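Local coordinates for histidine acid phosphatase (Bifidobacterium longum subsp. infantis, PDB 6RXG), which probably removes phosphate by hydrolysis from inositol hexakisphosphate and other inositol polyphosphates, and the 3-phosphate from 2,3-bisphosphoglycerate, at residues G134-Y139 with G392-A397; D190-H195 with R400-Q405; A308-Y313 with A350-A355. The protein carries 1 engineered substitution. One frame throughout, in Å; residues are numbered along the deposited sequence.

Interaction 1 of 3, residues G134-Y139 with G392-A397; sequences GGTIAY and GGSTVA
Thr136 and Thr395 lie beside each other on neighbouring parallel strands of the central sheet, at the end where both strands begin. Their side chains cross at about a right angle, and Thr136 OG1 lies 3.0 Å from Thr395 OG1. Different torsions bring the two oxygens together: Thr136 holds OG1 between its backbone N and carbonyl carbon (chi1 59°), whereas Thr395 turns OG1 anti to its own carbonyl carbon (chi1 -60°). The latter choice leaves Thr395 CG2 to reach along the neighbouring strand to Ala138 CB, at 4.1 Å.

Beneath these side chains the backbones are joined by Thr136 N to Ser394 O (2.9 Å), Val396 N to Thr136 O (2.9 Å) and Ala138 N to Ala397 O (3.0 Å), the last nearly straight at 170°. Thr136 pairs with Thr395 but Ile137 with Ala397, so one extra residue, Val396, makes a beta bulge. Its CG2 packs 3.5 Å from Thr136 O. On the other face of the sheet Ile137 CG1 meets Ala397 CB at 4.3 Å, and Phe127 of helix 124-133 touches both residues.

The chemistry thus divides by face: the threonine hydroxyls meet on the partly exposed side, with a methyl contact beside them, while Ile137 and Ala397 make an apolar contact on the buried one. The bulge probably carries a cost: the amide N of Ala397 is buried with no partner in the model.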
ATOM      1  N   GLY B 134     -24.802  22.995  -1.201  1.00 30.20           N
ATOM      2  CA  GLY B 134     -23.657  23.366  -2.009  1.00 30.25           C
ATOM      3  C   GLY B 134     -22.321  23.013  -1.396  1.00 30.20           C
ATOM      4  O   GLY B 134     -21.377  23.801  -1.486  1.00 31.65           O
ATOM      5  N   GLY B 135     -22.213  21.858  -0.760  1.00 28.19           N
ATOM      6  CA  GLY B 135     -20.913  21.399  -0.319  1.00 25.53           C
ATOM      7  C   GLY B 135     -20.116  20.874  -1.492  1.00 26.08           C
ATOM      8  O   GLY B 135     -20.665  20.597  -2.560  1.00 30.02           O
ATOM      9  N   THR B 136     -18.800  20.773  -1.323  1.00 24.98           N
ATOM     10  CA  THR B 136     -17.963  20.280  -2.406  1.00 24.83           C
ATOM     11  C   THR B 136     -17.117  19.112  -1.935  1.00 22.20           C
ATOM     12  O   THR B 136     -16.732  19.016  -0.765  1.00 20.65           O
ATOM     13  CB  THR B 136     -17.042  21.356  -3.006  1.00 33.10           C
ATOM     14  OG1 THR B 136     -16.174  21.890  -2.008  1.00 37.78           O
ATOM     15  CG2 THR B 136     -17.875  22.457  -3.576  1.00 35.10           C
ATOM     16  N   ILE B 137     -16.831  18.230  -2.880  1.00 20.77           N
ATOM     17  CA  ILE B 137     -15.980  17.064  -2.670  1.00 22.26           C
ATOM     18  C   ILE B 137     -14.731  17.233  -3.521  1.00 19.88           C
ATOM     19  O   ILE B 137     -14.833  17.496  -4.721  1.00 20.52           O
ATOM     20  CB  ILE B 137     -16.708  15.763  -3.047  1.00 27.20           C
ATOM     21  CG1 ILE B 137     -17.806  15.470  -2.041  1.00 29.32           C
ATOM     22  CG2 ILE B 137     -15.715  14.580  -3.151  1.00 27.91           C
ATOM     23  CD1 ILE B 137     -18.745  14.367  -2.495  1.00 31.64           C
ATOM     24  N   ALA B 138     -13.563  17.039  -2.907  1.00 18.98           N
ATOM     25  CA  ALA B 138     -12.275  17.153  -3.580  1.00 17.80           C
ATOM     26  C   ALA B 138     -11.656  15.763  -3.693  1.00 17.48           C
ATOM     27  O   ALA B 138     -11.478  15.077  -2.681  1.00 19.66           O
ATOM     28  CB  ALA B 138     -11.333  18.086  -2.822  1.00 19.31           C
ATOM     29  N   TYR B 139     -11.353  15.358  -4.921  1.00 17.10           N
ATOM     30  CA  TYR B 139     -10.606  14.138  -5.206  1.00 18.54           C
ATOM     31  C   TYR B 139      -9.172  14.497  -5.557  1.00 17.75           C
ATOM     32  O   TYR B 139      -8.935  15.431  -6.330  1.00 17.75           O
ATOM     33  CB  TYR B 139     -11.213  13.356  -6.381  1.00 21.48           C
ATOM     34  CG  TYR B 139     -12.521  12.686  -6.076  1.00 22.40           C
ATOM     35  CD1 TYR B 139     -12.552  11.464  -5.412  1.00 21.21           C
ATOM     36  CD2 TYR B 139     -13.719  13.258  -6.458  1.00 23.41           C
ATOM     37  CE1 TYR B 139     -13.727  10.834  -5.125  1.00 22.43           C
ATOM     38  CE2 TYR B 139     -14.934  12.626  -6.175  1.00 23.35           C
ATOM     39  CZ  TYR B 139     -14.924  11.414  -5.501  1.00 22.48           C
ATOM     40  OH  TYR B 139     -16.084  10.739  -5.193  1.00 24.18           O
ATOM     41  N   GLY B 392     -14.984  28.135   7.491  1.00 22.23           N
ATOM     42  CA  GLY B 392     -15.964  28.692   6.575  1.00 21.84           C
ATOM     43  C   GLY B 392     -15.870  28.184   5.155  1.00 22.86           C
ATOM     44  O   GLY B 392     -16.581  28.706   4.282  1.00 22.99           O
ATOM     45  N   GLY B 393     -14.983  27.217   4.893  1.00 19.89           N
ATOM     46  CA  GLY B 393     -14.883  26.627   3.576  1.00 20.69           C
ATOM     47  C   GLY B 393     -16.017  25.672   3.293  1.00 23.09           C
ATOM     48  O   GLY B 393     -16.693  25.177   4.202  1.00 24.17           O
ATOM     49  N   SER B 394     -16.235  25.420   2.005  1.00 21.72           N
ATOM     50  CA  SER B 394     -17.340  24.583   1.569  1.00 22.35           C
ATOM     51  C   SER B 394     -16.940  23.142   1.239  1.00 22.46           C
ATOM     52  O   SER B 394     -17.808  22.361   0.864  1.00 22.73           O
ATOM     53  CB  SER B 394     -18.022  25.208   0.354  1.00 27.89           C
ATOM     54  OG  SER B 394     -17.094  25.312  -0.703  1.00 33.90           O
ATOM     55  N   THR B 395     -15.675  22.755   1.378  1.00 22.77           N
ATOM     56  CA  THR B 395     -15.268  21.396   1.021  1.00 21.82           C
ATOM     57  C   THR B 395     -15.527  20.468   2.200  1.00 22.53           C
ATOM     58  O   THR B 395     -14.844  20.546   3.228  1.00 21.77           O
ATOM     59  CB  THR B 395     -13.802  21.364   0.596  1.00 21.08           C
ATOM     60  OG1 THR B 395     -13.632  22.230  -0.540  1.00 22.17           O
ATOM     61  CG2 THR B 395     -13.320  19.901   0.221  1.00 18.20           C
ATOM     62  N   VAL B 396     -16.539  19.609   2.053  1.00 21.20           N
ATOM     63  CA  VAL B 396     -16.914  18.680   3.113  1.00 19.77           C
ATOM     64  C   VAL B 396     -16.132  17.368   3.091  1.00 17.80           C
ATOM     65  O   VAL B 396     -16.267  16.574   4.029  1.00 17.95           O
ATOM     66  CB  VAL B 396     -18.415  18.342   3.057  1.00 19.75           C
ATOM     67  CG1 VAL B 396     -19.279  19.625   3.225  1.00 19.84           C
ATOM     68  CG2 VAL B 396     -18.768  17.620   1.784  1.00 18.42           C
ATOM     69  N   ALA B 397     -15.357  17.095   2.045  1.00 16.22           N
ATOM     70  CA  ALA B 397     -14.607  15.851   1.984  1.00 16.93           C
ATOM     71  C   ALA B 397     -13.391  16.021   1.083  1.00 17.77           C
ATOM     72  O   ALA B 397     -13.472  16.646   0.022  1.00 17.56           O
ATOM     73  CB  ALA B 397     -15.475  14.674   1.484  1.00 17.27           C
TER
HETATM   74  O   HOH W   1     -15.432  25.083  -2.461  1.00 53.12           O

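Interaction 2 of 3, residues D190-H195 with R400-Q405; sequences DTLYFH and RFAHAQ. Engineered in segment 400-405: Gln405 (natural residue Glu).
Aromatic and aliphatic packing joins Leu192, Tyr193 and His195, where the chain leaves helix 189-192, to Arg400, Ala402, His403 and Gln405, in the turn from strand 395-401 into helix 404-414. In this histidine phosphatase fold the turn carries the His-Ala-Glu signature of the MINPP1 subfamily, here with the glutamate engineered to Gln405; His403 is the N-cap residue.

Four side chains follow one another. Gln405 CB lies over one face of the His195 ring, 3.5 Å from its centroid and only 11° off the normal, a CH-pi contact. His195 in turn, with CG between its backbone N and carbonyl carbon (chi1 57°), sets CE1 3.5 Å above the plane of the Tyr193 ring, over its centre. Tyr193 then presents its CD1-CE1 edge to a face of His403, an offset edge-to-face pair with planes at 76° and centroids 5.1 Å apart. An alanine in place of His195 would probably leave Gln405 CB without the ring it rests on and Tyr193 without the cover on one face, its ring held less firmly.

His403 is fixed further by a hydrogen bond between its NE2 and Ser142 OG, and Leu192 O lies in its ring plane, 3.6 Å from His403 CD2. Leu192 packs alongside, its CB 3.9 Å from Ala402 CB and its CD2 3.7 Å from Arg400 CB. The guanidinium of Arg400 forms salt bridges with Asp381 and Glu44, while a water accepts from both Thr191 OG1 (2.7 Å) and Arg400 NE (2.9 Å).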
ATOM      1  N   ASP B 190       2.939  16.693  -3.681  1.00 21.13           N
ATOM      2  CA  ASP B 190       3.617  17.138  -2.473  1.00 22.18           C
ATOM      3  C   ASP B 190       3.065  16.433  -1.243  1.00 20.19           C
ATOM      4  O   ASP B 190       3.786  16.264  -0.256  1.00 21.31           O
ATOM      5  CB  ASP B 190       3.504  18.651  -2.304  1.00 21.34           C
ATOM      6  CG  ASP B 190       4.306  19.422  -3.365  1.00 24.06           C
ATOM      7  OD1 ASP B 190       4.994  18.776  -4.180  1.00 26.96           O
ATOM      8  OD2 ASP B 190       4.245  20.666  -3.364  1.00 26.26           O
ATOM      9  N   THR B 191       1.794  16.047  -1.263  1.00 16.98           N
ATOM     10  CA  THR B 191       1.233  15.307  -0.136  1.00 15.80           C
ATOM     11  C   THR B 191       1.042  13.829  -0.424  1.00 16.20           C
ATOM     12  O   THR B 191       0.881  13.056   0.525  1.00 18.00           O
ATOM     13  CB  THR B 191      -0.121  15.876   0.298  1.00 18.13           C
ATOM     14  OG1 THR B 191      -1.077  15.680  -0.746  1.00 17.89           O
ATOM     15  CG2 THR B 191      -0.000  17.369   0.685  1.00 21.11           C
ATOM     16  N   LEU B 192       1.064  13.415  -1.695  1.00 18.53           N
ATOM     17  CA  LEU B 192       0.779  12.029  -2.045  1.00 15.77           C
ATOM     18  C   LEU B 192       1.934  11.363  -2.793  1.00 17.75           C
ATOM     19  O   LEU B 192       1.802  10.207  -3.231  1.00 16.89           O
ATOM     20  CB  LEU B 192      -0.525  11.973  -2.854  1.00 15.22           C
ATOM     21  CG  LEU B 192      -1.776  12.553  -2.147  1.00 15.70           C
ATOM     22  CD1 LEU B 192      -2.999  12.586  -3.077  1.00 17.96           C
ATOM     23  CD2 LEU B 192      -2.107  11.768  -0.858  1.00 17.27           C
ATOM     24  N   TYR B 193       3.071  12.048  -2.909  1.00 18.99           N
ATOM     25  CA  TYR B 193       4.264  11.501  -3.562  1.00 19.26           C
ATOM     26  C   TYR B 193       5.487  12.221  -3.012  1.00 18.88           C
ATOM     27  O   TYR B 193       6.398  12.613  -3.754  1.00 17.32           O
ATOM     28  CB  TYR B 193       4.181  11.638  -5.078  1.00 19.46           C
ATOM     29  CG  TYR B 193       4.808  10.474  -5.811  1.00 20.61           C
ATOM     30  CD1 TYR B 193       4.156   9.255  -5.896  1.00 20.36           C
ATOM     31  CD2 TYR B 193       6.044  10.603  -6.423  1.00 19.31           C
ATOM     32  CE1 TYR B 193       4.719   8.184  -6.572  1.00 20.64           C
ATOM     33  CE2 TYR B 193       6.606   9.551  -7.116  1.00 22.72           C
ATOM     34  CZ  TYR B 193       5.944   8.340  -7.176  1.00 23.07           C
ATOM     35  OH  TYR B 193       6.520   7.288  -7.845  1.00 27.18           O
ATOM     36  N   PHE B 194       5.499  12.414  -1.698  1.00 18.98           N
ATOM     37  CA  PHE B 194       6.516  13.212  -1.024  1.00 19.27           C
ATOM     38  C   PHE B 194       7.853  12.501  -0.878  1.00 19.35           C
ATOM     39  O   PHE B 194       8.813  13.134  -0.443  1.00 22.35           O
ATOM     40  CB  PHE B 194       6.011  13.650   0.363  1.00 18.87           C
ATOM     41  CG  PHE B 194       5.363  12.548   1.170  1.00 16.84           C
ATOM     42  CD1 PHE B 194       6.123  11.498   1.692  1.00 19.42           C
ATOM     43  CD2 PHE B 194       4.003  12.569   1.441  1.00 17.16           C
ATOM     44  CE1 PHE B 194       5.526  10.485   2.448  1.00 20.04           C
ATOM     45  CE2 PHE B 194       3.403  11.560   2.207  1.00 16.75           C
ATOM     46  CZ  PHE B 194       4.180  10.516   2.709  1.00 17.94           C
ATOM     47  N   HIS B 195       7.948  11.225  -1.262  1.00 19.16           N
ATOM     48  CA  HIS B 195       9.153  10.429  -1.073  1.00 19.07           C
ATOM     49  C   HIS B 195      10.142  10.549  -2.231  1.00 21.84           C
ATOM     50  O   HIS B 195      11.271  10.063  -2.113  1.00 23.58           O
ATOM     51  CB  HIS B 195       8.770   8.950  -0.885  1.00 19.19           C
ATOM     52  CG  HIS B 195       7.970   8.368  -2.016  1.00 21.18           C
ATOM     53  ND1 HIS B 195       6.660   8.717  -2.261  1.00 23.31           N
ATOM     54  CD2 HIS B 195       8.282   7.416  -2.931  1.00 21.87           C
ATOM     55  CE1 HIS B 195       6.210   8.034  -3.299  1.00 22.56           C
ATOM     56  NE2 HIS B 195       7.174   7.235  -3.725  1.00 22.06           N
ATOM     57  N   ARG B 400      -8.189  11.166  -1.038  1.00 13.58           N
ATOM     58  CA  ARG B 400      -6.833  11.116  -1.562  1.00 15.07           C
ATOM     59  C   ARG B 400      -6.421   9.681  -1.883  1.00 16.06           C
ATOM     60  O   ARG B 400      -6.756   8.743  -1.148  1.00 14.86           O
ATOM     61  CB  ARG B 400      -5.843  11.687  -0.554  1.00 14.78           C
ATOM     62  CG  ARG B 400      -6.158  13.084  -0.051  1.00 15.28           C
ATOM     63  CD  ARG B 400      -5.214  13.382   1.073  1.00 16.97           C
ATOM     64  NE  ARG B 400      -5.335  14.695   1.670  1.00 18.41           N
ATOM     65  CZ  ARG B 400      -6.161  15.000   2.667  1.00 18.28           C
ATOM     66  NH1 ARG B 400      -6.987  14.091   3.143  1.00 18.99           N
ATOM     67  NH2 ARG B 400      -6.177  16.237   3.174  1.00 18.47           N
ATOM     68  N   PHE B 401      -5.660   9.521  -2.965  1.00 15.43           N
ATOM     69  CA  PHE B 401      -5.266   8.206  -3.460  1.00 14.31           C
ATOM     70  C   PHE B 401      -3.783   8.197  -3.783  1.00 14.42           C
ATOM     71  O   PHE B 401      -3.291   9.088  -4.489  1.00 16.59           O
ATOM     72  CB  PHE B 401      -6.105   7.829  -4.684  1.00 15.41           C
ATOM     73  CG  PHE B 401      -7.553   7.752  -4.354  1.00 15.63           C
ATOM     74  CD1 PHE B 401      -8.318   8.910  -4.313  1.00 15.05           C
ATOM     75  CD2 PHE B 401      -8.135   6.553  -3.948  1.00 14.59           C
ATOM     76  CE1 PHE B 401      -9.662   8.853  -3.936  1.00 16.83           C
ATOM     77  CE2 PHE B 401      -9.467   6.493  -3.576  1.00 15.46           C
ATOM     78  CZ  PHE B 401     -10.233   7.641  -3.562  1.00 16.19           C
ATOM     79  N   ALA B 402      -3.068   7.191  -3.260  1.00 13.54           N
ATOM     80  CA  ALA B 402      -1.616   7.247  -3.296  1.00 14.23           C
ATOM     81  C   ALA B 402      -1.021   5.849  -3.163  1.00 14.11           C
ATOM     82  O   ALA B 402      -1.464   4.934  -3.858  1.00 16.72           O
ATOM     83  CB  ALA B 402      -1.086   8.184  -2.218  1.00 15.86           C
ATOM     84  N   HIS B 403      -0.033   5.677  -2.291  1.00 15.10           N
ATOM     85  CA  HIS B 403       0.906   4.565  -2.392  1.00 14.11           C
ATOM     86  C   HIS B 403       1.277   3.996  -1.024  1.00 16.80           C
ATOM     87  O   HIS B 403       1.144   4.653   0.010  1.00 17.80           O
ATOM     88  CB  HIS B 403       2.165   5.049  -3.108  1.00 14.54           C
ATOM     89  CG  HIS B 403       1.871   5.675  -4.418  1.00 15.00           C
ATOM     90  ND1 HIS B 403       1.766   4.939  -5.576  1.00 17.12           N
ATOM     91  CD2 HIS B 403       1.581   6.954  -4.747  1.00 16.14           C
ATOM     92  CE1 HIS B 403       1.456   5.751  -6.574  1.00 18.45           C
ATOM     93  NE2 HIS B 403       1.348   6.975  -6.099  1.00 18.89           N
ATOM     94  N   ALA B 404       1.805   2.766  -1.033  1.00 17.53           N
ATOM     95  CA  ALA B 404       2.418   2.247   0.180  1.00 16.64           C
ATOM     96  C   ALA B 404       3.548   3.150   0.636  1.00 17.57           C
ATOM     97  O   ALA B 404       3.763   3.310   1.846  1.00 17.01           O
ATOM     98  CB  ALA B 404       2.942   0.819  -0.044  1.00 18.33           C
ATOM     99  N   GLN B 405       4.279   3.747  -0.320  1.00 17.54           N
ATOM    100  CA  GLN B 405       5.346   4.679   0.012  1.00 18.77           C
ATOM    101  C   GLN B 405       4.800   5.923   0.699  1.00 19.45           C
ATOM    102  O   GLN B 405       5.556   6.664   1.338  1.00 19.11           O
ATOM    103  CB  GLN B 405       6.114   5.063  -1.244  1.00 21.35           C
ATOM    104  CG  GLN B 405       6.935   3.916  -1.840  1.00 31.01           C
ATOM    105  CD  GLN B 405       6.083   2.794  -2.437  1.00 39.28           C
ATOM    106  OE1 GLN B 405       4.912   2.991  -2.831  1.00 39.53           O
ATOM    107  NE2 GLN B 405       6.665   1.599  -2.492  1.00 42.95           N
TER
HETATM  108  O   HOH W   2      -3.621  16.374   0.005  1.00 16.77           O

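Interaction 3 of 3, residues A308-Y313 with A350-A355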
ATOM      1  N   ALA B 308      15.199 -17.890  -7.259  1.00 19.26           N
ATOM      2  CA  ALA B 308      14.058 -18.611  -7.806  1.00 18.35           C
ATOM      3  C   ALA B 308      12.940 -18.699  -6.786  1.00 15.88           C
ATOM      4  O   ALA B 308      11.770 -18.458  -7.114  1.00 17.28           O
ATOM      5  CB  ALA B 308      14.478 -20.006  -8.257  1.00 17.95           C
ATOM      6  N   ALA B 309      13.300 -18.943  -5.525  1.00 14.89           N
ATOM      7  CA  ALA B 309      12.289 -19.075  -4.488  1.00 15.61           C
ATOM      8  C   ALA B 309      11.610 -17.740  -4.223  1.00 17.43           C
ATOM      9  O   ALA B 309      10.394 -17.686  -4.054  1.00 15.86           O
ATOM     10  CB  ALA B 309      12.916 -19.625  -3.206  1.00 14.93           C
ATOM     11  N   MET B 310      12.384 -16.655  -4.154  1.00 18.39           N
ATOM     12  CA  MET B 310      11.779 -15.345  -3.957  1.00 17.98           C
ATOM     13  C   MET B 310      10.910 -14.959  -5.145  1.00 16.92           C
ATOM     14  O   MET B 310       9.864 -14.336  -4.968  1.00 17.37           O
ATOM     15  CB  MET B 310      12.855 -14.292  -3.728  1.00 21.07           C
ATOM     16  CG  MET B 310      12.307 -12.899  -3.467  1.00 25.03           C
ATOM     17  SD  MET B 310      11.201 -12.798  -2.053  0.81 27.23           S
ATOM     18  CE  MET B 310      12.371 -13.371  -0.787  1.00 28.40           C
ATOM     19  N   ASP B 311      11.340 -15.282  -6.366  1.00 16.39           N
ATOM     20  CA  ASP B 311      10.466 -15.062  -7.518  1.00 15.02           C
ATOM     21  C   ASP B 311       9.162 -15.847  -7.388  1.00 14.25           C
ATOM     22  O   ASP B 311       8.089 -15.341  -7.730  1.00 15.42           O
ATOM     23  CB  ASP B 311      11.186 -15.431  -8.824  1.00 16.64           C
ATOM     24  CG  ASP B 311      12.381 -14.528  -9.126  1.00 18.65           C
ATOM     25  OD1 ASP B 311      12.603 -13.548  -8.402  1.00 18.55           O
ATOM     26  OD2 ASP B 311      13.100 -14.793 -10.124  1.00 20.68           O
ATOM     27  N   LEU B 312       9.232 -17.095  -6.933  1.00 14.83           N
ATOM     28  CA  LEU B 312       8.024 -17.907  -6.816  1.00 14.24           C
ATOM     29  C   LEU B 312       7.111 -17.330  -5.741  1.00 15.53           C
ATOM     30  O   LEU B 312       5.884 -17.266  -5.916  1.00 15.04           O
ATOM     31  CB  LEU B 312       8.394 -19.365  -6.502  1.00 13.77           C
ATOM     32  CG  LEU B 312       7.240 -20.380  -6.422  1.00 16.13           C
ATOM     33  CD1 LEU B 312       6.401 -20.376  -7.667  1.00 18.89           C
ATOM     34  CD2 LEU B 312       7.731 -21.817  -6.155  1.00 18.87           C
ATOM     35  N   TYR B 313       7.708 -16.859  -4.641  1.00 16.19           N
ATOM     36  CA  TYR B 313       6.940 -16.204  -3.592  1.00 14.57           C
ATOM     37  C   TYR B 313       6.266 -14.940  -4.113  1.00 15.50           C
ATOM     38  O   TYR B 313       5.119 -14.652  -3.752  1.00 15.11           O
ATOM     39  CB  TYR B 313       7.847 -15.891  -2.400  1.00 14.47           C
ATOM     40  CG  TYR B 313       7.145 -15.069  -1.350  1.00 13.74           C
ATOM     41  CD1 TYR B 313       6.204 -15.640  -0.508  1.00 14.49           C
ATOM     42  CD2 TYR B 313       7.420 -13.715  -1.207  1.00 14.57           C
ATOM     43  CE1 TYR B 313       5.541 -14.864   0.460  1.00 14.14           C
ATOM     44  CE2 TYR B 313       6.778 -12.951  -0.271  1.00 15.48           C
ATOM     45  CZ  TYR B 313       5.843 -13.522   0.565  1.00 15.67           C
ATOM     46  OH  TYR B 313       5.215 -12.708   1.488  1.00 18.74           O
ATOM     47  N   ALA B 350       8.203 -13.279   3.535  1.00 16.13           N
ATOM     48  CA  ALA B 350       7.456 -12.108   3.985  1.00 16.54           C
ATOM     49  C   ALA B 350       8.302 -11.249   4.918  1.00 17.73           C
ATOM     50  O   ALA B 350       8.318 -10.012   4.808  1.00 17.75           O
ATOM     51  CB  ALA B 350       6.168 -12.554   4.683  1.00 15.38           C
ATOM     52  N   TRP B 351       9.026 -11.891   5.831  1.00 18.12           N
ATOM     53  CA  TRP B 351       9.916 -11.147   6.717  1.00 19.45           C
ATOM     54  C   TRP B 351      10.981 -10.409   5.923  1.00 17.91           C
ATOM     55  O   TRP B 351      11.300  -9.258   6.227  1.00 18.79           O
ATOM     56  CB  TRP B 351      10.578 -12.080   7.730  1.00 19.79           C
ATOM     57  CG  TRP B 351      11.769 -11.444   8.461  1.00 17.92           C
ATOM     58  CD1 TRP B 351      11.754 -10.319   9.232  1.00 17.85           C
ATOM     59  CD2 TRP B 351      13.125 -11.905   8.466  1.00 21.68           C
ATOM     60  NE1 TRP B 351      13.005 -10.050   9.706  1.00 18.12           N
ATOM     61  CE2 TRP B 351      13.864 -11.017   9.261  1.00 20.87           C
ATOM     62  CE3 TRP B 351      13.784 -12.991   7.881  1.00 23.70           C
ATOM     63  CZ2 TRP B 351      15.229 -11.170   9.480  1.00 25.19           C
ATOM     64  CZ3 TRP B 351      15.152 -13.139   8.097  1.00 25.27           C
ATOM     65  CH2 TRP B 351      15.852 -12.242   8.891  1.00 27.00           C
ATOM     66  N   ALA B 352      11.559 -11.065   4.910  1.00 20.18           N
ATOM     67  CA  ALA B 352      12.612 -10.421   4.131  1.00 19.56           C
ATOM     68  C   ALA B 352      12.072  -9.203   3.384  1.00 20.68           C
ATOM     69  O   ALA B 352      12.742  -8.169   3.310  1.00 20.51           O
ATOM     70  CB  ALA B 352      13.241 -11.424   3.161  1.00 19.31           C
ATOM     71  N   LEU B 353      10.862  -9.300   2.822  1.00 20.13           N
ATOM     72  CA  LEU B 353      10.318  -8.162   2.091  1.00 19.37           C
ATOM     73  C   LEU B 353       9.838  -7.079   3.041  1.00 18.61           C
ATOM     74  O   LEU B 353      10.065  -5.886   2.799  1.00 20.72           O
ATOM     75  CB  LEU B 353       9.201  -8.614   1.162  1.00 23.74           C
ATOM     76  CG  LEU B 353       9.690  -9.524   0.026  1.00 26.16           C
ATOM     77  CD1 LEU B 353       8.541  -9.721  -0.938  1.00 28.77           C
ATOM     78  CD2 LEU B 353      10.925  -9.002  -0.738  1.00 28.73           C
ATOM     79  N   ASP B 354       9.190  -7.473   4.136  1.00 15.00           N
ATOM     80  CA  ASP B 354       8.782  -6.495   5.148  1.00 13.82           C
ATOM     81  C   ASP B 354       9.985  -5.730   5.704  1.00 15.55           C
ATOM     82  O   ASP B 354       9.885  -4.528   5.979  1.00 16.68           O
ATOM     83  CB  ASP B 354       8.047  -7.181   6.298  1.00 15.00           C
ATOM     84  CG  ASP B 354       6.584  -7.481   5.989  1.00 17.46           C
ATOM     85  OD1 ASP B 354       6.054  -7.015   4.958  1.00 16.12           O
ATOM     86  OD2 ASP B 354       5.955  -8.183   6.802  1.00 19.11           O
ATOM     87  N   ALA B 355      11.119  -6.414   5.892  1.00 17.41           N
ATOM     88  CA  ALA B 355      12.305  -5.749   6.424  1.00 19.27           C
ATOM     89  C   ALA B 355      12.745  -4.594   5.535  1.00 17.78           C
ATOM     90  O   ALA B 355      13.099  -3.524   6.036  1.00 18.61           O
ATOM     91  CB  ALA B 355      13.456  -6.740   6.570  1.00 21.63           C
TER
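Tyr313 and Met310 reach from helix 305-321 to Ala350, Ala352 and Leu353 of helix 343-361, in a nearly perpendicular helix-helix packing within the helical part of the histidine phosphatase fold. The local axes cross at -84° and come no closer than 11.7 Å, so long side chains must bridge the distance.

Tyr313 does most of this. From CB, which points toward the other helix, the ring is carried outward with CG anti to the backbone N (chi1 173°). Along one edge of the ring CD2 comes 4.2 Å from Leu353 CD1, and CE2 lies closer to the same methyl, at 3.7 Å; that methyl sits in the plane of the ring, so it packs against the edge and not the face. At CZ the ring reaches the backbone, 3.8 Å from Ala350 N. The hydroxyl ends against the alanine side chain, Tyr313 OH lying 3.3 Å from Ala350 CB. The polar tip is not left to these carbons: it hydrogen-bonds to the carbonyl of Tyr13, near the N terminus, so this buried tyrosine links three parts of the chain.

Leu353 is also met by Met310, its two methyls being shared between the partners. While CD1 serves the tyrosine, Leu353 CD2 lies 4.0 Å from Met310 SD. The methionine chain bends at chi2 and chi3, and this curl brings its terminal CE to 4.5 Å from Ala352 CB.

Followed from the N terminus, the chain lays down residues 134-139, then 190-195, before any of the three contacts is complete. Interaction 3 closes first, 350-355 returning to 308-313 over a short, partly helical connection that lies within the spans of both other contacts. Residues 392-397 then close interaction 1, and 400-405 close interaction 2, so these two cross. They share strand 395-401 and touch through Tyr139 CD1 and Phe401 CE1, 4.2 Å apart. Interaction 1 ties two strands at one end of the sheet; interaction 2 packs the segment leaving helix 189-192 against the C-terminal end of strand 395-401 and the turn into helix 404-414. Interaction 3 joins helices 305-321 and 343-361, its centre about 43 Å from that of interaction 1.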